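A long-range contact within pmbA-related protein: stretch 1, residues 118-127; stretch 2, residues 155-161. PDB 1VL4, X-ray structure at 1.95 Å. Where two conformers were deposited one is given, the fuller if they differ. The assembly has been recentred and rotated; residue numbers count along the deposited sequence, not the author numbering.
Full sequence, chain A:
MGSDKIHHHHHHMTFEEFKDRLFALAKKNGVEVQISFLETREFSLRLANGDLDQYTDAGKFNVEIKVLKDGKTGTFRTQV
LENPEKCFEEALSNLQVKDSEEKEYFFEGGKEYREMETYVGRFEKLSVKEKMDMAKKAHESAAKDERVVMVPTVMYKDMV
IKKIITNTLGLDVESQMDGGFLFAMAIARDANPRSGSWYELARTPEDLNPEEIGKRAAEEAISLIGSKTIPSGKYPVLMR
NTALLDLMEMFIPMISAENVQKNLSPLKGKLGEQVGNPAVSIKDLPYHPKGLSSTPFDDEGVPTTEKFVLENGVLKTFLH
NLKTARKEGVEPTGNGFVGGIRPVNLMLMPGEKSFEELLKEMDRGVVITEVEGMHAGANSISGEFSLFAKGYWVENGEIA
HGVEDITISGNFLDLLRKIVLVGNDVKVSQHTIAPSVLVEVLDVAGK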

# COMPACT_ATOMS: atom_id res chain seq x y z
N THR A 118 19.94 -19.87 3.77
CA THR A 118 19.18 -18.67 3.53
C THR A 118 19.88 -17.47 4.15
O THR A 118 19.56 -16.35 3.82
CB THR A 118 17.74 -18.79 4.09
OG1 THR A 118 17.78 -19.23 5.47
CG2 THR A 118 16.95 -19.81 3.29
N TYR A 119 20.87 -17.71 5.01
CA TYR A 119 21.58 -16.60 5.65
C TYR A 119 23.03 -16.77 5.36
O TYR A 119 23.63 -17.73 5.81
CB TYR A 119 21.33 -16.62 7.15
CG TYR A 119 22.14 -15.57 7.85
CD1 TYR A 119 21.82 -14.21 7.69
CD2 TYR A 119 23.28 -15.90 8.55
CE1 TYR A 119 22.60 -13.23 8.30
CE2 TYR A 119 24.07 -14.92 9.15
CZ TYR A 119 23.72 -13.59 9.02
OH TYR A 119 24.51 -12.60 9.63
N VAL A 120 23.60 -15.84 4.63
CA VAL A 120 25.04 -15.89 4.34
C VAL A 120 25.86 -14.94 5.18
O VAL A 120 26.93 -15.30 5.56
CB VAL A 120 25.29 -15.73 2.82
CG1 VAL A 120 26.77 -15.72 2.49
CG2 VAL A 120 24.59 -16.89 2.08
N GLY A 121 25.38 -13.74 5.47
CA GLY A 121 26.11 -12.81 6.32
C GLY A 121 27.05 -11.84 5.62
O GLY A 121 27.75 -11.09 6.26
N ARG A 122 27.09 -11.84 4.31
CA ARG A 122 28.01 -10.96 3.62
C ARG A 122 27.46 -9.54 3.35
O ARG A 122 28.24 -8.61 3.34
CB ARG A 122 28.52 -11.62 2.35
CG ARG A 122 29.33 -12.91 2.66
CD ARG A 122 30.08 -13.43 1.48
NE ARG A 122 30.98 -12.43 0.95
CZ ARG A 122 32.18 -12.14 1.46
NH1 ARG A 122 32.64 -12.78 2.54
NH2 ARG A 122 32.94 -11.20 0.88
N PHE A 123 26.16 -9.37 3.16
CA PHE A 123 25.62 -8.01 2.94
C PHE A 123 25.92 -7.13 4.16
O PHE A 123 26.28 -5.97 4.03
CB PHE A 123 24.09 -8.03 2.60
CG PHE A 123 23.81 -8.21 1.14
CD1 PHE A 123 24.03 -7.16 0.26
CD2 PHE A 123 23.36 -9.45 0.64
CE1 PHE A 123 23.82 -7.32 -1.10
CE2 PHE A 123 23.13 -9.61 -0.69
CZ PHE A 123 23.35 -8.57 -1.59
N GLU A 124 25.78 -7.73 5.35
CA GLU A 124 26.01 -7.09 6.66
C GLU A 124 27.40 -6.54 6.86
O GLU A 124 27.59 -5.60 7.62
CB GLU A 124 25.83 -8.10 7.80
CG GLU A 124 24.43 -8.24 8.25
CD GLU A 124 24.27 -9.46 9.14
OE1 GLU A 124 24.27 -10.59 8.61
OE2 GLU A 124 24.16 -9.26 10.38
N LYS A 125 28.37 -7.16 6.21
CA LYS A 125 29.76 -6.70 6.25
C LYS A 125 30.11 -5.49 5.39
O LYS A 125 31.14 -4.87 5.60
CB LYS A 125 30.66 -7.89 5.86
CG LYS A 125 30.58 -8.99 6.96
CD LYS A 125 31.76 -9.96 6.92
CE LYS A 125 31.60 -11.01 5.81
NZ LYS A 125 31.16 -12.32 6.37
N LEU A 126 29.27 -5.14 4.43
CA LEU A 126 29.55 -4.02 3.56
C LEU A 126 29.44 -2.73 4.30
O LEU A 126 28.57 -2.55 5.13
CB LEU A 126 28.53 -3.95 2.41
CG LEU A 126 28.56 -5.05 1.38
CD1 LEU A 126 27.51 -4.72 0.34
CD2 LEU A 126 29.94 -5.19 0.74
N SER A 127 30.28 -1.79 3.98
CA SER A 127 30.12 -0.45 4.53
C SER A 127 29.07 0.29 3.71
O SER A 127 28.75 -0.15 2.60
CB SER A 127 31.40 0.33 4.38
OG SER A 127 31.57 0.63 3.02
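Stretch 2 (155-161) MYKDMVI

Stretch 2 is a length of extended strand, residues 155-161, within a strand that runs on at both ends. It lies against the irregular segment 118-127, in which Phe123 and its neighbours have helical backbone angles and turn-like bonds run from Lys125 N to Arg122 O (3.2 Å) and from Leu126 N to Phe123 O (3.1 Å). No hydrogen bond joins the two stretches, so the contact rests on side-chain packing. The nearest CA pairs give the direction: Tyr119 CA lies 7.9 Å from Val160 CA, and Phe123 CA lies 6.8 Å from Asp158 CA, so that stretch 1 advances as the strand is followed backward.

The alternation of the strand turns Asp158 and Val160 toward stretch 1 and Lys157 and Met159 away; Tyr156 starts sideways and reaches stretch 1 with the end of its side chain. Phe123 covers the most surface. Its side chain points toward the strand, and the flat, buried ring fills the space beside Asp158 and Tyr156: Phe123 CD1 is 3.7 Å from Asp158 CB and 3.3 Å from Tyr156 OH, the hydroxyl lying at the ring edge. That hydroxyl donates a hydrogen bond to Asp158 OD2 (2.5 Å from Tyr156 OH), linking two side chains of the same strand, so a polar pair can be accommodated next to an aromatic ring. The methyl Leu126 CD1 packs 3.9 Å from Tyr156 OH, in van der Waals contact with the hydroxyl.

Val160, almost equal to Phe123 in area covered, forms the other centre. A compact, beta-branched residue suits an extended strand. Val160 CG1 is the methyl nearer Tyr119, 3.9 Å from Tyr119 CE1, and Val160 CG2 the one nearer Glu124, 3.8 Å from Glu124 CD. Tyr119 and Glu124 both leave their backbone sideways, yet their ends come nearer to the strand, and their longer side chains bridge the distance to the short valine.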

# COMPACT_ATOMS: atom_id res chain seq x y z
N MET A 155 17.93 1.63 -7.69
CA MET A 155 17.62 1.24 -6.34
C MET A 155 18.42 0.04 -5.83
O MET A 155 18.50 -1.01 -6.46
CB MET A 155 16.13 1.00 -6.21
CG MET A 155 15.60 1.02 -4.78
SD MET A 155 13.95 0.30 -4.73
CE MET A 155 13.26 1.36 -6.07
N TYR A 156 18.95 0.21 -4.62
CA TYR A 156 19.66 -0.81 -3.86
C TYR A 156 18.84 -1.15 -2.60
O TYR A 156 18.37 -0.26 -1.89
CB TYR A 156 21.06 -0.27 -3.46
CG TYR A 156 21.81 -1.21 -2.49
CD1 TYR A 156 21.59 -1.14 -1.11
CD2 TYR A 156 22.68 -2.19 -2.97
CE1 TYR A 156 22.21 -2.03 -0.22
CE2 TYR A 156 23.33 -3.03 -2.12
CZ TYR A 156 23.08 -2.96 -0.73
OH TYR A 156 23.70 -3.86 0.13
N LYS A 157 18.77 -2.43 -2.26
CA LYS A 157 18.28 -2.83 -0.99
C LYS A 157 18.95 -4.08 -0.43
O LYS A 157 19.21 -5.02 -1.17
CB LYS A 157 16.76 -3.08 -1.06
CG LYS A 157 16.19 -3.31 0.35
CD LYS A 157 14.67 -3.20 0.41
CE LYS A 157 14.18 -3.40 1.83
NZ LYS A 157 12.67 -3.39 1.88
N ASP A 158 19.24 -4.08 0.87
CA ASP A 158 19.54 -5.32 1.54
C ASP A 158 18.75 -5.47 2.82
O ASP A 158 18.23 -4.48 3.38
CB ASP A 158 21.05 -5.50 1.78
CG ASP A 158 21.65 -4.52 2.76
OD1 ASP A 158 21.20 -4.46 3.91
OD2 ASP A 158 22.64 -3.83 2.40
N MET A 159 18.58 -6.72 3.25
CA MET A 159 17.71 -7.07 4.39
C MET A 159 18.25 -8.32 5.09
O MET A 159 18.72 -9.26 4.40
CB MET A 159 16.24 -7.28 3.90
CG MET A 159 15.16 -7.20 5.03
SD MET A 159 13.51 -6.64 4.46
CE MET A 159 12.69 -6.43 6.04
N VAL A 160 18.18 -8.33 6.44
CA VAL A 160 18.36 -9.54 7.25
C VAL A 160 17.09 -9.72 8.11
O VAL A 160 16.57 -8.73 8.68
CB VAL A 160 19.54 -9.47 8.26
CG1 VAL A 160 19.63 -10.84 9.05
CG2 VAL A 160 20.80 -9.20 7.61
N ILE A 161 16.60 -10.94 8.17
CA ILE A 161 15.35 -11.25 8.86
C ILE A 161 15.55 -12.50 9.72
O ILE A 161 16.09 -13.50 9.24
CB ILE A 161 14.19 -11.50 7.84
CG1 ILE A 161 14.02 -10.27 6.94
CG2 ILE A 161 12.91 -11.88 8.59
CD1 ILE A 161 13.21 -10.47 5.71